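Local atomic coordinates of mannose-6-phosphate isomerase (Bacillus subtilis, PDB entry 1QWR), a protein that probably interconverts D-mannose 6-phosphate and D-fructose 6-phosphate as a zinc-dependent isomerase, binding one zinc ion per subunit. Residues D27-S32 with Y122-K127; G165-V170 with F251-W256. All coordinates share one frame; numbering follows the deposited sequence.

Contact 1: residues D27-S32 with Y122-K127; sequences DRFGYS and YIIDCK. With FMT (formic acid), chain G; ACT (acetate ion), chain F.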
loop_
_atom_site.group_PDB
_atom_site.type_symbol
_atom_site.label_atom_id
_atom_site.label_comp_id
_atom_site.label_asym_id
_atom_site.label_seq_id
_atom_site.Cartn_x
_atom_site.Cartn_y
_atom_site.Cartn_z
ATOM N N ASP A 27 -17.044 -3.336 7.738
ATOM C CA ASP A 27 -18.271 -3.273 6.918
ATOM C C ASP A 27 -18.135 -3.779 5.473
ATOM O O ASP A 27 -19.054 -4.403 4.931
ATOM C CB ASP A 27 -18.827 -1.827 6.878
ATOM C CG ASP A 27 -19.144 -1.266 8.269
ATOM O OD1 ASP A 27 -19.517 -2.042 9.172
ATOM O OD2 ASP A 27 -19.034 -0.032 8.454
ATOM N N ARG A 28 -16.992 -3.529 4.850
ATOM C CA ARG A 28 -16.805 -3.929 3.465
ATOM C C ARG A 28 -15.951 -5.171 3.240
ATOM O O ARG A 28 -16.071 -5.813 2.195
ATOM C CB ARG A 28 -16.236 -2.742 2.687
ATOM C CG ARG A 28 -17.039 -1.486 2.957
ATOM C CD ARG A 28 -16.613 -0.312 2.115
ATOM N NE ARG A 28 -16.787 -0.570 0.689
ATOM C CZ ARG A 28 -16.813 0.384 -0.234
ATOM N NH1 ARG A 28 -16.682 1.653 0.129
ATOM N NH2 ARG A 28 -16.964 0.068 -1.510
ATOM N N PHE A 29 -15.107 -5.524 4.211
ATOM C CA PHE A 29 -14.249 -6.701 4.070
ATOM C C PHE A 29 -14.529 -7.795 5.117
ATOM O O PHE A 29 -13.898 -8.866 5.092
ATOM C CB PHE A 29 -12.762 -6.285 4.142
ATOM C CG PHE A 29 -12.276 -5.537 2.926
ATOM C CD1 PHE A 29 -11.833 -6.221 1.802
ATOM C CD2 PHE A 29 -12.329 -4.145 2.880
ATOM C CE1 PHE A 29 -11.452 -5.538 0.637
ATOM C CE2 PHE A 29 -11.955 -3.458 1.728
ATOM C CZ PHE A 29 -11.519 -4.149 0.604
ATOM N N GLY A 30 -15.462 -7.529 6.035
ATOM C CA GLY A 30 -15.791 -8.514 7.054
ATOM C C GLY A 30 -14.739 -8.735 8.128
ATOM O O GLY A 30 -14.820 -9.698 8.922
ATOM N N TYR A 31 -13.753 -7.850 8.181
ATOM C CA TYR A 31 -12.692 -7.979 9.178
ATOM C C TYR A 31 -13.116 -7.641 10.608
ATOM O O TYR A 31 -13.972 -6.790 10.840
ATOM C CB TYR A 31 -11.524 -7.042 8.853
ATOM C CG TYR A 31 -10.798 -7.302 7.558
ATOM C CD1 TYR A 31 -10.546 -8.608 7.116
ATOM C CD2 TYR A 31 -10.282 -6.238 6.811
ATOM C CE1 TYR A 31 -9.784 -8.842 5.963
ATOM C CE2 TYR A 31 -9.533 -6.466 5.670
ATOM C CZ TYR A 31 -9.284 -7.765 5.254
ATOM O OH TYR A 31 -8.513 -7.965 4.135
ATOM N N SER A 32 -12.472 -8.298 11.565
ATOM C CA SER A 32 -12.703 -8.020 12.979
ATOM C C SER A 32 -11.670 -6.972 13.284
ATOM O O SER A 32 -10.480 -7.264 13.244
ATOM C CB SER A 32 -12.425 -9.252 13.837
ATOM O OG SER A 32 -13.444 -10.201 13.661
ATOM N N TYR A 122 -4.067 2.795 -5.145
ATOM C CA TYR A 122 -5.089 2.377 -6.085
ATOM C C TYR A 122 -6.363 2.723 -5.337
ATOM O O TYR A 122 -6.588 2.244 -4.222
ATOM C CB TYR A 122 -5.087 0.869 -6.361
ATOM C CG TYR A 122 -6.307 0.466 -7.141
ATOM C CD1 TYR A 122 -6.427 0.806 -8.493
ATOM C CD2 TYR A 122 -7.392 -0.186 -6.520
ATOM C CE1 TYR A 122 -7.594 0.517 -9.207
ATOM C CE2 TYR A 122 -8.568 -0.482 -7.233
ATOM C CZ TYR A 122 -8.660 -0.119 -8.577
ATOM O OH TYR A 122 -9.837 -0.329 -9.283
ATOM N N ILE A 123 -7.198 3.565 -5.939
ATOM C CA ILE A 123 -8.431 3.961 -5.288
ATOM C C ILE A 123 -9.518 2.909 -5.537
ATOM O O ILE A 123 -10.073 2.814 -6.640
ATOM C CB ILE A 123 -8.918 5.324 -5.813
ATOM C CG1 ILE A 123 -7.786 6.361 -5.710
ATOM C CG2 ILE A 123 -10.186 5.756 -5.051
ATOM C CD1 ILE A 123 -7.255 6.607 -4.259
ATOM N N ILE A 124 -9.823 2.119 -4.515
ATOM C CA ILE A 124 -10.835 1.091 -4.666
ATOM C C ILE A 124 -12.201 1.760 -4.768
ATOM O O ILE A 124 -12.987 1.450 -5.663
ATOM C CB ILE A 124 -10.847 0.111 -3.461
ATOM C CG1 ILE A 124 -9.495 -0.617 -3.350
ATOM C CG2 ILE A 124 -11.939 -0.932 -3.668
ATOM C CD1 ILE A 124 -9.246 -1.258 -1.971
ATOM N N ASP A 125 -12.471 2.692 -3.860
ATOM C CA ASP A 125 -13.756 3.396 -3.859
ATOM C C ASP A 125 -13.550 4.736 -3.162
ATOM O O ASP A 125 -12.574 4.939 -2.435
ATOM C CB ASP A 125 -14.801 2.570 -3.096
ATOM C CG ASP A 125 -16.242 2.988 -3.408
ATOM O OD1 ASP A 125 -16.458 3.905 -4.222
ATOM O OD2 ASP A 125 -17.167 2.385 -2.830
ATOM N N CYS A 126 -14.471 5.658 -3.383
ATOM C CA CYS A 126 -14.357 6.967 -2.767
ATOM C C CYS A 126 -15.648 7.716 -3.015
ATOM O O CYS A 126 -16.418 7.359 -3.908
ATOM C CB CYS A 126 -13.169 7.758 -3.355
ATOM S SG CYS A 126 -13.275 8.276 -5.096
ATOM N N LYS A 127 -15.877 8.751 -2.219
ATOM C CA LYS A 127 -17.086 9.550 -2.374
ATOM C C LYS A 127 -16.968 10.415 -3.613
ATOM O O LYS A 127 -15.860 10.695 -4.100
ATOM C CB LYS A 127 -17.321 10.427 -1.141
ATOM C CG LYS A 127 -16.231 11.455 -0.877
ATOM C CD LYS A 127 -16.619 12.371 0.274
ATOM C CE LYS A 127 -15.487 13.306 0.657
ATOM N NZ LYS A 127 -15.921 14.259 1.728
HETATM C C FMT G . -15.521 5.198 1.407
HETATM O O1 FMT G . -15.816 5.208 0.162
HETATM O O2 FMT G . -15.448 4.010 1.885
HETATM C C ACT F . -15.899 -6.992 15.297
HETATM O O ACT F . -15.624 -8.216 15.438
HETATM O OXT ACT F . -15.047 -6.107 14.989
HETATM C CH3 ACT F . -17.372 -6.609 15.256
#
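Arg28, on helix 24-29, reaches Asp125 at a classic beta bulge in strand 119-126 of the cupin-type catalytic domain; Ile124 and Asp125 both face Leu183 on the neighbouring strand. The buried side is apolar. Phe29 and Ile124 approach only marginally, at 4.5 Å between Phe29 CZ and Ile124 CD1, and the packing round them is supplied by Leu89 and Leu183, on which both side chains also rest. The looser part is polar and partly exposed, with formic acid, probably from the crystallisation liquor, lodged beside it. There Asp125 CG is anti to the backbone N (chi1 -162°), which sends the carboxylate toward Arg28. Arg28 NH2 forms a salt bridge to Asp125 OD2 at 2.7 Å, nearly in the guanidinium plane and on the anti lone pair of the oxygen. NH1 of Arg28 adds a weak bond to the same OD2, 3.1 Å long and bent to 133°. The planes of the two groups stand 85° apart. With an alanine here the Arg28 guanidinium is likely to lose its charged mate and to turn more freely. The other oxygen, Asp125 OD1, takes the backbone N of Cys126 at 2.8 Å, from above the carboxylate plane.

Contact 2: residues G165-V170 with F251-W256; sequences GDFYYV and FSVYKW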
loop_
_atom_site.group_PDB
_atom_site.type_symbol
_atom_site.label_atom_id
_atom_site.label_comp_id
_atom_site.label_asym_id
_atom_site.label_seq_id
_atom_site.Cartn_x
_atom_site.Cartn_y
_atom_site.Cartn_z
ATOM N N GLY A 165 -10.978 3.528 -9.132
ATOM C CA GLY A 165 -10.213 3.020 -10.244
ATOM C C GLY A 165 -8.944 3.805 -10.522
ATOM O O GLY A 165 -8.079 3.322 -11.256
ATOM N N ASP A 166 -8.826 5.004 -9.958
ATOM C CA ASP A 166 -7.625 5.816 -10.165
ATOM C C ASP A 166 -6.362 5.207 -9.545
ATOM O O ASP A 166 -6.429 4.500 -8.544
ATOM C CB ASP A 166 -7.798 7.205 -9.543
ATOM C CG ASP A 166 -8.586 8.168 -10.425
ATOM O OD1 ASP A 166 -8.960 7.800 -11.552
ATOM O OD2 ASP A 166 -8.816 9.304 -9.965
ATOM N N PHE A 167 -5.207 5.533 -10.121
ATOM C CA PHE A 167 -3.936 5.054 -9.577
ATOM C C PHE A 167 -2.989 6.231 -9.496
ATOM O O PHE A 167 -2.860 6.986 -10.460
ATOM C CB PHE A 167 -3.296 3.983 -10.454
ATOM C CG PHE A 167 -1.971 3.465 -9.919
ATOM C CD1 PHE A 167 -1.929 2.355 -9.069
ATOM C CD2 PHE A 167 -0.770 4.080 -10.272
ATOM C CE1 PHE A 167 -0.699 1.856 -8.584
ATOM C CE2 PHE A 167 0.457 3.590 -9.786
ATOM C CZ PHE A 167 0.480 2.472 -8.941
ATOM N N TYR A 168 -2.344 6.395 -8.340
ATOM C CA TYR A 168 -1.379 7.480 -8.144
ATOM C C TYR A 168 -0.052 6.953 -7.619
ATOM O O TYR A 168 -0.013 6.198 -6.651
ATOM C CB TYR A 168 -1.913 8.529 -7.163
ATOM C CG TYR A 168 -3.156 9.213 -7.662
ATOM C CD1 TYR A 168 -4.415 8.709 -7.361
ATOM C CD2 TYR A 168 -3.069 10.301 -8.540
ATOM C CE1 TYR A 168 -5.573 9.263 -7.932
ATOM C CE2 TYR A 168 -4.212 10.857 -9.115
ATOM C CZ TYR A 168 -5.456 10.332 -8.814
ATOM O OH TYR A 168 -6.590 10.831 -9.435
ATOM N N TYR A 169 1.035 7.368 -8.254
ATOM C CA TYR A 169 2.366 6.962 -7.823
ATOM C C TYR A 169 2.884 8.116 -6.966
ATOM O O TYR A 169 2.770 9.285 -7.360
ATOM C CB TYR A 169 3.247 6.746 -9.047
ATOM C CG TYR A 169 4.608 6.208 -8.721
ATOM C CD1 TYR A 169 4.773 4.888 -8.330
ATOM C CD2 TYR A 169 5.739 7.007 -8.843
ATOM C CE1 TYR A 169 6.041 4.362 -8.077
ATOM C CE2 TYR A 169 7.008 6.496 -8.592
ATOM C CZ TYR A 169 7.149 5.167 -8.215
ATOM O OH TYR A 169 8.399 4.638 -8.044
ATOM N N VAL A 170 3.438 7.795 -5.798
ATOM C CA VAL A 170 3.910 8.815 -4.850
ATOM C C VAL A 170 5.376 8.626 -4.496
ATOM O O VAL A 170 5.714 7.979 -3.507
ATOM C CB VAL A 170 3.083 8.774 -3.548
ATOM C CG1 VAL A 170 3.373 10.032 -2.701
ATOM C CG2 VAL A 170 1.599 8.668 -3.867
ATOM N N PHE A 251 8.810 -1.223 -7.237
ATOM C CA PHE A 251 7.733 -2.198 -7.411
ATOM C C PHE A 251 6.986 -1.980 -8.712
ATOM O O PHE A 251 7.117 -0.934 -9.348
ATOM C CB PHE A 251 6.718 -2.100 -6.244
ATOM C CG PHE A 251 6.279 -0.678 -5.918
ATOM C CD1 PHE A 251 5.410 0.023 -6.764
ATOM C CD2 PHE A 251 6.759 -0.041 -4.755
ATOM C CE1 PHE A 251 5.014 1.353 -6.464
ATOM C CE2 PHE A 251 6.375 1.283 -4.437
ATOM C CZ PHE A 251 5.506 1.988 -5.284
ATOM N N SER A 252 6.216 -2.992 -9.097
ATOM C CA SER A 252 5.361 -2.967 -10.293
ATOM C C SER A 252 4.003 -3.363 -9.704
ATOM O O SER A 252 3.922 -4.305 -8.889
ATOM C CB SER A 252 5.804 -4.016 -11.324
ATOM O OG SER A 252 7.089 -3.683 -11.889
ATOM N N VAL A 253 2.951 -2.663 -10.108
ATOM C CA VAL A 253 1.621 -2.932 -9.578
ATOM C C VAL A 253 0.636 -3.117 -10.713
ATOM O O VAL A 253 0.706 -2.388 -11.705
ATOM C CB VAL A 253 1.163 -1.772 -8.674
ATOM C CG1 VAL A 253 -0.206 -2.119 -8.006
ATOM C CG2 VAL A 253 2.244 -1.528 -7.595
ATOM N N TYR A 254 -0.288 -4.063 -10.536
ATOM C CA TYR A 254 -1.262 -4.419 -11.570
ATOM C C TYR A 254 -2.640 -4.709 -11.002
ATOM O O TYR A 254 -2.795 -4.979 -9.818
ATOM C CB TYR A 254 -0.849 -5.712 -12.257
ATOM C CG TYR A 254 0.580 -5.800 -12.667
ATOM C CD1 TYR A 254 0.938 -5.719 -14.014
ATOM C CD2 TYR A 254 1.588 -5.985 -11.719
ATOM C CE1 TYR A 254 2.247 -5.826 -14.405
ATOM C CE2 TYR A 254 2.918 -6.088 -12.103
ATOM C CZ TYR A 254 3.240 -6.011 -13.461
ATOM O OH TYR A 254 4.550 -6.163 -13.878
ATOM N N LYS A 255 -3.643 -4.684 -11.878
ATOM C CA LYS A 255 -4.989 -5.041 -11.469
ATOM C C LYS A 255 -5.399 -6.223 -12.347
ATOM O O LYS A 255 -5.192 -6.198 -13.569
ATOM C CB LYS A 255 -5.988 -3.892 -11.668
ATOM C CG LYS A 255 -7.430 -4.319 -11.324
ATOM C CD LYS A 255 -8.384 -3.134 -11.084
ATOM C CE LYS A 255 -8.818 -2.483 -12.372
ATOM N NZ LYS A 255 -9.955 -1.514 -12.094
ATOM N N TRP A 256 -5.898 -7.285 -11.721
ATOM C CA TRP A 256 -6.389 -8.439 -12.459
ATOM C C TRP A 256 -7.903 -8.416 -12.311
ATOM O O TRP A 256 -8.430 -8.490 -11.202
ATOM C CB TRP A 256 -5.923 -9.776 -11.874
ATOM C CG TRP A 256 -4.461 -10.056 -11.972
ATOM C CD1 TRP A 256 -3.537 -9.396 -12.723
ATOM C CD2 TRP A 256 -3.780 -11.151 -11.362
ATOM N NE1 TRP A 256 -2.315 -10.023 -12.629
ATOM C CE2 TRP A 256 -2.438 -11.108 -11.799
ATOM C CE3 TRP A 256 -4.176 -12.168 -10.489
ATOM C CZ2 TRP A 256 -1.480 -12.049 -11.390
ATOM C CZ3 TRP A 256 -3.220 -13.113 -10.080
ATOM C CH2 TRP A 256 -1.891 -13.042 -10.532
HETATM O O HOH W 1 -8.348 1.030 -12.900
HETATM O O HOH W 2 8.573 1.938 -7.790
#
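Tyr169 turns its ring edge to Phe251, with Tyr169 CE1 3.6 Å from Phe251 CE1. The ring planes lie 62° apart and the centroids 5.8 Å, and from the Phe251 side the approach is oblique. Both torsions matter: CG of Tyr169 is anti to its backbone N (chi1 -175°), carrying the ring out toward segment 251-256, whereas Phe251 CG sits between its own N and carbonyl carbon (chi1 47°), which brings CE1 and CZ to the tyrosine.

A water bridges the same corner. It lies 2.7 Å from Tyr169 OH, near the plane of that ring, and accepts a bond from Phe251 N. The same water stands over the centre of one face of the Phe251 ring.

The second apolar pair lies further along the strands. Phe167 presents CE1 to Val253, with Val253 CG1 at 4.0 Å, and the valine methyl meets the ring obliquely. At the far end the contact turns polar: a second water donates to Gly165 O at 2.8 Å and accepts from Lys255 NZ at 3.1 Å. No direct hydrogen bond joins the segments, and their nearest CA atoms, those of Phe167 and Val253, are 9.7 Å apart; this is packing of side chains between strands that are not paired with each other.

The contact joins strand 167-170 to strand 252-259, which belongs to the C-terminal cupin domain. Cys120 of strand 119-126 touches Phe167, Phe251 and Val253, while Phe245 of strand 240-247 stacks on Phe167. Phe251 also comes within about 5 Å, side chain to side chain, of the zinc ligand Glu119 on strand 119-126.

How the contacts relate
Strands 119-126 and 167-170 are antiparallel neighbours, so contacts 1 and 2 meet through them: Ile123 O lies 2.7 Å from Gly165 N, and Ile123 N lies 2.9 Å from Asp166 O, both probable hydrogen bonds. They lie about 16 Å apart, centre to centre. Both are partly buried, each with two buried and two partly exposed touching residues, but the chemistry differs. Contact 1 brings helix 24-29 to a strand through a charged pair beside a small apolar one, away from the annotated sites; contact 2 joins strand 167-170 to the start of strand 252-259 and the residue before it by aromatic and aliphatic packing with waters at its ends, nearer the zinc site. A further bond, Tyr122 OH with Lys255 NZ, ties one segment of each together.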